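Local coordinates for putative fimbrial associated sortase-like protein (Corynebacterium diphtheriae, PDB 6BWE), which probably cross-links pilin subunits into covalent pili by transpeptidation through a cysteine thioester, as other class C sortases do, at residues R27-L31 and V152-T156; A34-N38 and Y109-V115; R75-S80 and P91-D97. The protein carries 2 engineered substitutions. All coordinates share one frame; numbering follows the deposited sequence. Where two conformers were deposited one is given.

Contact 1: residues R27-L31 and V152-T156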
loop_
_atom_site.group_PDB
_atom_site.type_symbol
_atom_site.label_atom_id
_atom_site.label_comp_id
_atom_site.label_asym_id
_atom_site.label_seq_id
_atom_site.Cartn_x
_atom_site.Cartn_y
_atom_site.Cartn_z
ATOM N N ARG A 27 -13.314 13.282 -19.188
ATOM C CA ARG A 27 -13.355 13.425 -17.711
ATOM C C ARG A 27 -13.921 12.154 -17.044
ATOM O O ARG A 27 -13.305 11.637 -16.117
ATOM C CB ARG A 27 -14.159 14.637 -17.270
ATOM C CG ARG A 27 -13.419 15.949 -17.473
ATOM C CD ARG A 27 -14.343 17.138 -17.411
ATOM N NE ARG A 27 -13.552 18.341 -17.210
ATOM C CZ ARG A 27 -14.075 19.533 -16.934
ATOM N NH1 ARG A 27 -15.393 19.692 -16.872
ATOM N NH2 ARG A 27 -13.291 20.563 -16.719
ATOM N N ASP A 28 -15.049 11.652 -17.551
ATOM C CA ASP A 28 -15.648 10.374 -17.071
ATOM C C ASP A 28 -14.682 9.199 -17.145
ATOM O O ASP A 28 -14.558 8.456 -16.176
ATOM C CB ASP A 28 -16.935 10.019 -17.821
ATOM C CG ASP A 28 -18.095 10.925 -17.465
ATOM O OD1 ASP A 28 -17.971 11.718 -16.498
ATOM O OD2 ASP A 28 -19.141 10.834 -18.164
ATOM N N SER A 29 -13.967 9.069 -18.261
ATOM C CA SER A 29 -13.014 7.968 -18.434
ATOM C C SER A 29 -11.818 8.080 -17.469
ATOM O O SER A 29 -11.369 7.077 -16.911
ATOM C CB SER A 29 -12.564 7.863 -19.912
ATOM O OG SER A 29 -11.382 7.094 -20.052
ATOM N N VAL A 30 -11.329 9.300 -17.270
ATOM C CA VAL A 30 -10.212 9.567 -16.368
ATOM C C VAL A 30 -10.609 9.270 -14.904
ATOM O O VAL A 30 -9.850 8.641 -14.144
ATOM C CB VAL A 30 -9.724 11.007 -16.553
ATOM C CG1 VAL A 30 -8.700 11.403 -15.502
ATOM C CG2 VAL A 30 -9.132 11.208 -17.941
ATOM N N LEU A 31 -11.797 9.714 -14.508
ATOM C CA LEU A 31 -12.315 9.381 -13.178
ATOM C C LEU A 31 -12.463 7.873 -12.961
ATOM O O LEU A 31 -12.043 7.350 -11.893
ATOM C CB LEU A 31 -13.633 10.097 -12.921
ATOM C CG LEU A 31 -13.532 11.619 -12.782
ATOM C CD1 LEU A 31 -14.947 12.239 -12.792
ATOM C CD2 LEU A 31 -12.754 12.031 -11.521
ATOM N N VAL A 152 -11.975 17.764 -9.110
ATOM C CA VAL A 152 -11.156 16.824 -9.877
ATOM C C VAL A 152 -11.935 16.445 -11.131
ATOM O O VAL A 152 -13.123 16.091 -11.057
ATOM C CB VAL A 152 -10.719 15.610 -9.000
ATOM C CG1 VAL A 152 -11.910 14.907 -8.350
ATOM C CG2 VAL A 152 -9.867 14.641 -9.775
ATOM N N GLN A 153 -11.294 16.582 -12.284
ATOM C CA GLN A 153 -11.929 16.327 -13.587
ATOM C C GLN A 153 -13.331 16.914 -13.710
ATOM O O GLN A 153 -14.251 16.257 -14.183
ATOM C CB GLN A 153 -11.963 14.830 -13.837
ATOM C CG GLN A 153 -10.553 14.241 -13.922
ATOM C CD GLN A 153 -9.798 14.708 -15.143
ATOM O OE1 GLN A 153 -10.251 14.504 -16.255
ATOM N NE2 GLN A 153 -8.604 15.291 -14.943
ATOM N N GLY A 154 -13.478 18.145 -13.253
ATOM C CA GLY A 154 -14.734 18.871 -13.378
ATOM C C GLY A 154 -15.739 18.638 -12.256
ATOM O O GLY A 154 -16.739 19.344 -12.171
ATOM N N GLU A 155 -15.519 17.648 -11.415
ATOM C CA GLU A 155 -16.515 17.283 -10.408
ATOM C C GLU A 155 -16.037 17.849 -9.067
ATOM O O GLU A 155 -14.834 17.963 -8.856
ATOM C CB GLU A 155 -16.667 15.762 -10.429
ATOM C CG GLU A 155 -16.493 15.018 -9.139
ATOM C CD GLU A 155 -16.471 13.523 -9.366
ATOM O OE1 GLU A 155 -15.494 12.867 -8.917
ATOM O OE2 GLU A 155 -17.403 13.018 -10.029
ATOM N N THR A 156 -16.960 18.181 -8.166
ATOM C CA THR A 156 -16.579 18.672 -6.873
ATOM C C THR A 156 -17.083 17.708 -5.791
ATOM O O THR A 156 -18.243 17.301 -5.797
ATOM C CB THR A 156 -17.059 20.104 -6.652
ATOM O OG1 THR A 156 -16.414 20.933 -7.616
ATOM C CG2 THR A 156 -16.648 20.614 -5.260
#
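The guanidinium group of Arg27 lies flat against the chain at Gly154, whose CA stands 3.6 Å above the guanidinium plane, over its centre, while the side-chain amide of Gln153 is turned 81° from that plane. Gln153 and Gly154 are the two corner residues of a type I' beta turn from Val152 to Glu155, the tight hairpin bend that joins strands 147-152 and 155-167 of the sortase beta-barrel. The turn is closed by a pair of backbone hydrogen bonds between Val152 and Glu155. Helix 24-39, N-terminal to the barrel, rests on this bend by van der Waals contact alone, with 336 Å² buried and no hydrogen bond between the two segments. Arg27 runs extended from CG to NE along the turn, its CD 3.3 Å from Gln153 O. Arg27 NH2 also has a long, weak ion pair with Asp22. A bend at chi2 (-68°) lays the Gln153 amide against Val30 of the helix: CD lies 3.5 Å from Val30 CG1, the two side chains roughly perpendicular. Val30 also packs on Pro70 in a loop. One turn of helix from Arg27, Leu31 is buried and lies alongside Gln153, the two side chains pointing opposite ways, with Leu31 CD2 touching Gln153 CB at 3.7 Å. The same methyl group meets Val152 CG2 at 4.3 Å, and beyond it Leu31 reaches Val115. Glu155, with chi1 at 126° and far from a staggered value, brings its carboxylate up to both methyls of Leu31. The closest approach is OE2 to Leu31 CD1 at 3.8 Å, a charged group set beside a methyl group.

Contact 2: residues A34-N38 and Y109-V115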
loop_
_atom_site.group_PDB
_atom_site.type_symbol
_atom_site.label_atom_id
_atom_site.label_comp_id
_atom_site.label_asym_id
_atom_site.label_seq_id
_atom_site.Cartn_x
_atom_site.Cartn_y
_atom_site.Cartn_z
ATOM N N ALA A 34 -9.124 6.338 -12.545
ATOM C CA ALA A 34 -8.557 6.603 -11.208
ATOM C C ALA A 34 -9.210 5.781 -10.103
ATOM O O ALA A 34 -8.543 5.379 -9.133
ATOM C CB ALA A 34 -8.673 8.057 -10.867
ATOM N N ARG A 35 -10.499 5.558 -10.215
ATOM C CA ARG A 35 -11.182 4.616 -9.306
ATOM C C ARG A 35 -10.631 3.186 -9.433
ATOM O O ARG A 35 -10.429 2.514 -8.428
ATOM C CB ARG A 35 -12.682 4.577 -9.556
ATOM C CG ARG A 35 -13.412 5.817 -9.150
ATOM C CD ARG A 35 -14.897 5.709 -9.498
ATOM N NE ARG A 35 -15.430 7.063 -9.498
ATOM C CZ ARG A 35 -15.925 7.730 -10.546
ATOM N NH1 ARG A 35 -16.032 7.178 -11.753
ATOM N NH2 ARG A 35 -16.339 8.976 -10.352
ATOM N N GLN A 36 -10.378 2.737 -10.655
ATOM C CA GLN A 36 -9.724 1.441 -10.881
ATOM C C GLN A 36 -8.303 1.394 -10.237
ATOM O O GLN A 36 -7.938 0.410 -9.542
ATOM C CB GLN A 36 -9.630 1.144 -12.377
ATOM C CG GLN A 36 -8.882 -0.153 -12.679
ATOM C CD GLN A 36 -8.871 -0.554 -14.130
ATOM O OE1 GLN A 36 -9.424 -1.600 -14.521
ATOM N NE2 GLN A 36 -8.207 0.230 -14.930
ATOM N N TYR A 37 -7.520 2.450 -10.455
ATOM C CA TYR A 37 -6.207 2.583 -9.827
ATOM C C TYR A 37 -6.349 2.424 -8.301
ATOM O O TYR A 37 -5.628 1.630 -7.674
ATOM C CB TYR A 37 -5.510 3.911 -10.193
ATOM C CG TYR A 37 -4.273 4.149 -9.371
ATOM C CD1 TYR A 37 -3.051 3.664 -9.761
ATOM C CD2 TYR A 37 -4.365 4.773 -8.125
ATOM C CE1 TYR A 37 -1.929 3.814 -8.965
ATOM C CE2 TYR A 37 -3.252 4.929 -7.318
ATOM C CZ TYR A 37 -2.042 4.457 -7.723
ATOM O OH TYR A 37 -0.945 4.635 -6.901
ATOM N N ASN A 38 -7.311 3.141 -7.732
ATOM C CA ASN A 38 -7.534 3.070 -6.290
ATOM C C ASN A 38 -7.805 1.676 -5.717
ATOM O O ASN A 38 -7.433 1.411 -4.558
ATOM C CB ASN A 38 -8.641 4.003 -5.859
ATOM C CG ASN A 38 -8.190 5.445 -5.827
ATOM O OD1 ASN A 38 -6.984 5.751 -5.963
ATOM N ND2 ASN A 38 -9.155 6.357 -5.671
ATOM N N TYR A 109 1.800 9.280 -2.421
ATOM C CA TYR A 109 1.822 8.018 -3.097
ATOM C C TYR A 109 1.657 6.872 -2.072
ATOM O O TYR A 109 2.303 6.874 -1.008
ATOM C CB TYR A 109 3.151 7.853 -3.876
ATOM C CG TYR A 109 3.192 6.484 -4.530
ATOM C CD1 TYR A 109 2.357 6.180 -5.602
ATOM C CD2 TYR A 109 4.011 5.482 -4.012
ATOM C CE1 TYR A 109 2.366 4.895 -6.169
ATOM C CE2 TYR A 109 4.023 4.223 -4.552
ATOM C CZ TYR A 109 3.194 3.921 -5.606
ATOM O OH TYR A 109 3.253 2.634 -6.085
ATOM N N GLY A 110 0.786 5.932 -2.384
ATOM C CA GLY A 110 0.435 4.859 -1.453
ATOM C C GLY A 110 -0.894 5.058 -0.761
ATOM O O GLY A 110 -1.309 4.198 0.039
ATOM N N SER A 111 -1.519 6.214 -1.007
ATOM C CA SER A 111 -2.880 6.487 -0.597
ATOM C C SER A 111 -3.703 6.645 -1.874
ATOM O O SER A 111 -3.152 6.882 -2.948
ATOM C CB SER A 111 -2.972 7.734 0.294
ATOM O OG SER A 111 -2.647 8.942 -0.432
ATOM N N ALA A 112 -5.022 6.488 -1.754
ATOM C CA ALA A 112 -5.920 6.591 -2.905
ATOM C C ALA A 112 -5.867 8.007 -3.491
ATOM O O ALA A 112 -5.650 8.999 -2.784
ATOM C CB ALA A 112 -7.353 6.274 -2.508
ATOM N N LEU A 113 -6.029 8.072 -4.794
ATOM C CA LEU A 113 -6.219 9.340 -5.478
ATOM C C LEU A 113 -7.553 9.972 -5.065
ATOM O O LEU A 113 -8.505 9.239 -4.757
ATOM C CB LEU A 113 -6.239 9.083 -6.983
ATOM C CG LEU A 113 -4.946 8.621 -7.635
ATOM C CD1 LEU A 113 -5.269 8.152 -9.035
ATOM C CD2 LEU A 113 -3.909 9.731 -7.644
ATOM N N PRO A 114 -7.638 11.326 -5.043
ATOM C CA PRO A 114 -8.798 11.944 -4.387
ATOM C C PRO A 114 -9.982 12.082 -5.341
ATOM O O PRO A 114 -10.316 13.182 -5.763
ATOM C CB PRO A 114 -8.245 13.282 -3.918
ATOM C CG PRO A 114 -7.252 13.650 -4.964
ATOM C CD PRO A 114 -6.556 12.312 -5.216
ATOM N N VAL A 115 -10.576 10.935 -5.673
ATOM C CA VAL A 115 -11.765 10.827 -6.525
ATOM C C VAL A 115 -12.963 10.240 -5.761
ATOM O O VAL A 115 -13.967 9.949 -6.375
ATOM C CB VAL A 115 -11.483 10.040 -7.807
ATOM C CG1 VAL A 115 -10.511 10.810 -8.675
ATOM C CG2 VAL A 115 -10.935 8.630 -7.518
HETATM O O HOH W 1 -15.887 10.550 -8.146
HETATM O O HOH W 2 -15.582 7.501 -6.567
HETATM O O HOH W 3 -1.067 6.016 -4.490
HETATM O O HOH W 4 0.597 2.287 -7.287
#
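Leu113 O is gripped by two donors that arrive from the same face of its carbonyl plane: Asn38 ND2 at 3.1 Å, from helix 24-39, and Val115 N, which closes an inverse gamma turn centred on Pro114. The other end of the Asn38 amide completes a two-point grip, since OD1 accepts the bond from Leu113 N (2.8 Å), the donor tilted 24° from the carbonyl plane. A helix side chain thus pairs with both backbone polar atoms of Leu113, standing in for a strand neighbour along the irregular loop that joins strands 105-107 and 123-125 of the sortase fold. With CG anti to the carbonyl carbon (chi1 -76°) the Asn38 amide points at the loop, and OD1 also lies 3.3 Å from Ala112 CA. Apolar groups fill the buried interface around this pairing. Ala34 CB touches both Leu113 CD1 and Val115 CG1, while the Tyr37 ring stands across Leu113, CD2 lying 3.6 Å from Leu113 CD1. Asp63 and Tyr64 of helix 59-66 pack on Tyr37 and Leu113, respectively. At one margin, two waters, in the plane of the Arg35 guanidinium at its edge, link NE and NH2 to Val115 O; NH1 is salt-bridged to Glu32. At the other margin, Tyr37 OH sits 3.4 Å from Tyr109 CE1. A water joins the two hydroxyls, donating to Tyr109 OH, which is also bonded to Ser40 O of the second subunit. Another water, 2.8 Å from Tyr37 OH, accepts from Gly110 N and donates to Ser111 O.

Contact 3: residues R75-S80 and P91-D97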
loop_
_atom_site.group_PDB
_atom_site.type_symbol
_atom_site.label_atom_id
_atom_site.label_comp_id
_atom_site.label_asym_id
_atom_site.label_seq_id
_atom_site.Cartn_x
_atom_site.Cartn_y
_atom_site.Cartn_z
ATOM N N ARG A 75 3.937 17.746 -15.031
ATOM C CA ARG A 75 3.509 18.125 -13.646
ATOM C C ARG A 75 2.080 18.634 -13.655
ATOM O O ARG A 75 1.806 19.800 -13.303
ATOM C CB ARG A 75 4.422 19.186 -13.020
ATOM C CG ARG A 75 5.861 18.747 -12.853
ATOM C CD ARG A 75 5.972 17.766 -11.702
ATOM N NE ARG A 75 7.304 17.185 -11.645
ATOM C CZ ARG A 75 7.776 16.463 -10.625
ATOM N NH1 ARG A 75 7.029 16.213 -9.543
ATOM N NH2 ARG A 75 9.012 15.992 -10.687
ATOM N N PRO A 76 1.144 17.753 -13.990
ATOM C CA PRO A 76 -0.237 18.211 -14.013
ATOM C C PRO A 76 -0.802 18.504 -12.642
ATOM O O PRO A 76 -0.464 17.841 -11.658
ATOM C CB PRO A 76 -0.978 17.034 -14.607
ATOM C CG PRO A 76 -0.180 15.861 -14.171
ATOM C CD PRO A 76 1.234 16.314 -14.324
ATOM N N VAL A 77 -1.688 19.484 -12.599
ATOM C CA VAL A 77 -2.540 19.671 -11.419
ATOM C C VAL A 77 -3.571 18.543 -11.461
ATOM O O VAL A 77 -4.410 18.493 -12.385
ATOM C CB VAL A 77 -3.260 21.026 -11.458
ATOM C CG1 VAL A 77 -4.242 21.114 -10.287
ATOM C CG2 VAL A 77 -2.246 22.172 -11.382
ATOM N N ILE A 78 -3.522 17.640 -10.483
ATOM C CA ILE A 78 -4.420 16.481 -10.501
ATOM C C ILE A 78 -5.795 16.809 -9.897
ATOM O O ILE A 78 -6.764 16.165 -10.222
ATOM C CB ILE A 78 -3.818 15.208 -9.875
ATOM C CG1 ILE A 78 -3.413 15.372 -8.412
ATOM C CG2 ILE A 78 -2.601 14.789 -10.666
ATOM C CD1 ILE A 78 -3.117 14.060 -7.703
ATOM N N ALA A 79 -5.839 17.787 -9.006
ATOM C CA ALA A 79 -7.052 18.252 -8.365
ATOM C C ALA A 79 -6.758 19.561 -7.669
ATOM O O ALA A 79 -5.611 19.963 -7.536
ATOM C CB ALA A 79 -7.570 17.227 -7.350
ATOM N N SER A 80 -7.798 20.281 -7.271
ATOM C CA SER A 80 -7.582 21.437 -6.423
ATOM C C SER A 80 -8.457 21.296 -5.185
ATOM O O SER A 80 -9.421 20.526 -5.175
ATOM C CB SER A 80 -7.871 22.758 -7.155
ATOM O OG SER A 80 -9.202 22.780 -7.607
ATOM N N PRO A 91 -3.592 24.033 -5.618
ATOM C CA PRO A 91 -3.438 22.896 -6.503
ATOM C C PRO A 91 -2.836 21.683 -5.767
ATOM O O PRO A 91 -2.003 21.840 -4.840
ATOM C CB PRO A 91 -2.506 23.434 -7.604
ATOM C CG PRO A 91 -1.672 24.448 -6.909
ATOM C CD PRO A 91 -2.553 25.051 -5.847
ATOM N N ILE A 92 -3.234 20.486 -6.227
ATOM C CA ILE A 92 -2.653 19.241 -5.767
ATOM C C ILE A 92 -1.935 18.594 -6.977
ATOM O O ILE A 92 -2.503 18.531 -8.052
ATOM C CB ILE A 92 -3.716 18.298 -5.203
ATOM C CG1 ILE A 92 -4.498 18.965 -4.038
ATOM C CG2 ILE A 92 -3.029 17.015 -4.727
ATOM C CD1 ILE A 92 -5.854 18.312 -3.732
ATOM N N TYR A 93 -0.734 18.069 -6.743
ATOM C CA TYR A 93 0.077 17.387 -7.729
ATOM C C TYR A 93 0.341 15.965 -7.310
ATOM O O TYR A 93 0.184 15.621 -6.140
ATOM C CB TYR A 93 1.413 18.101 -7.868
ATOM C CG TYR A 93 1.285 19.540 -8.318
ATOM C CD1 TYR A 93 1.250 19.854 -9.652
ATOM C CD2 TYR A 93 1.171 20.572 -7.389
ATOM C CE1 TYR A 93 1.140 21.174 -10.077
ATOM C CE2 TYR A 93 1.062 21.908 -7.807
ATOM C CZ TYR A 93 1.035 22.192 -9.145
ATOM O OH TYR A 93 0.886 23.496 -9.574
ATOM N N HIS A 94 0.738 15.121 -8.268
ATOM C CA HIS A 94 1.252 13.807 -7.912
ATOM C C HIS A 94 2.498 13.923 -7.026
ATOM O O HIS A 94 3.377 14.724 -7.288
ATOM C CB HIS A 94 1.725 13.018 -9.122
ATOM C CG HIS A 94 0.661 12.611 -10.073
ATOM N ND1 HIS A 94 0.520 13.215 -11.295
ATOM C CD2 HIS A 94 -0.201 11.573 -10.066
ATOM C CE1 HIS A 94 -0.433 12.606 -11.971
ATOM N NE2 HIS A 94 -0.909 11.627 -11.239
ATOM N N GLY A 95 2.591 13.075 -6.015
ATOM C CA GLY A 95 3.810 12.917 -5.253
ATOM C C GLY A 95 4.099 14.018 -4.272
ATOM O O GLY A 95 3.322 14.998 -4.112
ATOM N N THR A 96 5.273 13.896 -3.659
ATOM C CA THR A 96 5.694 14.796 -2.577
ATOM C C THR A 96 7.159 15.175 -2.777
ATOM O O THR A 96 7.890 15.302 -1.807
ATOM C CB THR A 96 5.467 14.141 -1.173
ATOM O OG1 THR A 96 6.085 12.849 -1.139
ATOM C CG2 THR A 96 4.025 13.997 -0.920
ATOM N N ASP A 97 7.561 15.428 -4.021
ATOM C CA ASP A 97 8.887 15.995 -4.286
ATOM C C ASP A 97 9.051 17.361 -3.588
ATOM O O ASP A 97 8.107 18.140 -3.411
ATOM C CB ASP A 97 9.155 16.221 -5.777
ATOM C CG ASP A 97 9.217 14.933 -6.585
ATOM O OD1 ASP A 97 9.470 13.844 -6.025
ATOM O OD2 ASP A 97 9.025 15.033 -7.815
HETATM O O HOH W 5 3.979 16.109 -9.666
HETATM O O HOH W 6 1.460 16.127 -10.996
#
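A classic beta bulge sets Ile78 and Ala79 opposite the single residue Ile92, where antiparallel strands 77-83 and 88-94 form a hairpin of the sortase beta-barrel, their short segments running at 144° to each other. Ile78 N gives a hydrogen bond nearly end-on to Ile92 O (2.8 Å), and Ile92 N returns one to Ala79 O. Ile78, at the bulge, is buried, and its CG2 lies over one face of the His94 imidazole, 3.5 Å from the ring centroid. Pro76 CG meets the same ring at its edge. His94 also stands edge-to-face with Tyr64 of helix 59-66. On the more exposed side, Val77 CG2 packs 3.8 Å from Tyr93 CE1, with Arg75 O near the plane of the tyrosine ring. Where the strands part, a water takes the place of a direct backbone bond, accepting from His94 N and donating to Pro76 O. Farther out, Arg75 bends at chi2 (-74°) to reach Asp97, and the salt bridge uses both terminal nitrogens on one oxygen. Lys56 forms a salt bridge with Asp97 OD1; two cationic partners probably favour the ionised carboxylate. Asp97 OD2 sits near the guanidinium plane, 2.9 Å from Arg75 NH1 and 3.0 Å from Arg75 NH2.

In the fold
Helix 24-39 serves both contact 1 and contact 2, whose centres lie about 13 Å apart; the two meet directly, Leu31 CD2 lying 3.8 Å from Val115 CG1. Val152 joins contact 1 to the hairpin of contact 3, its CB 3.9 Å from Ala79 CB, so the end of strand 147-152 touches both contacts. Contacts 2 and 3 do not touch, but both pack against helix 59-66 through Tyr64. In sequence, contact 3 is nested within contact 2, and that within contact 1. Contacts 1 and 2 lie away from the predicted catalytic residues His127 and Cys189, whereas the side chain of Asp97 in contact 3 is about 9 Å from that of His127.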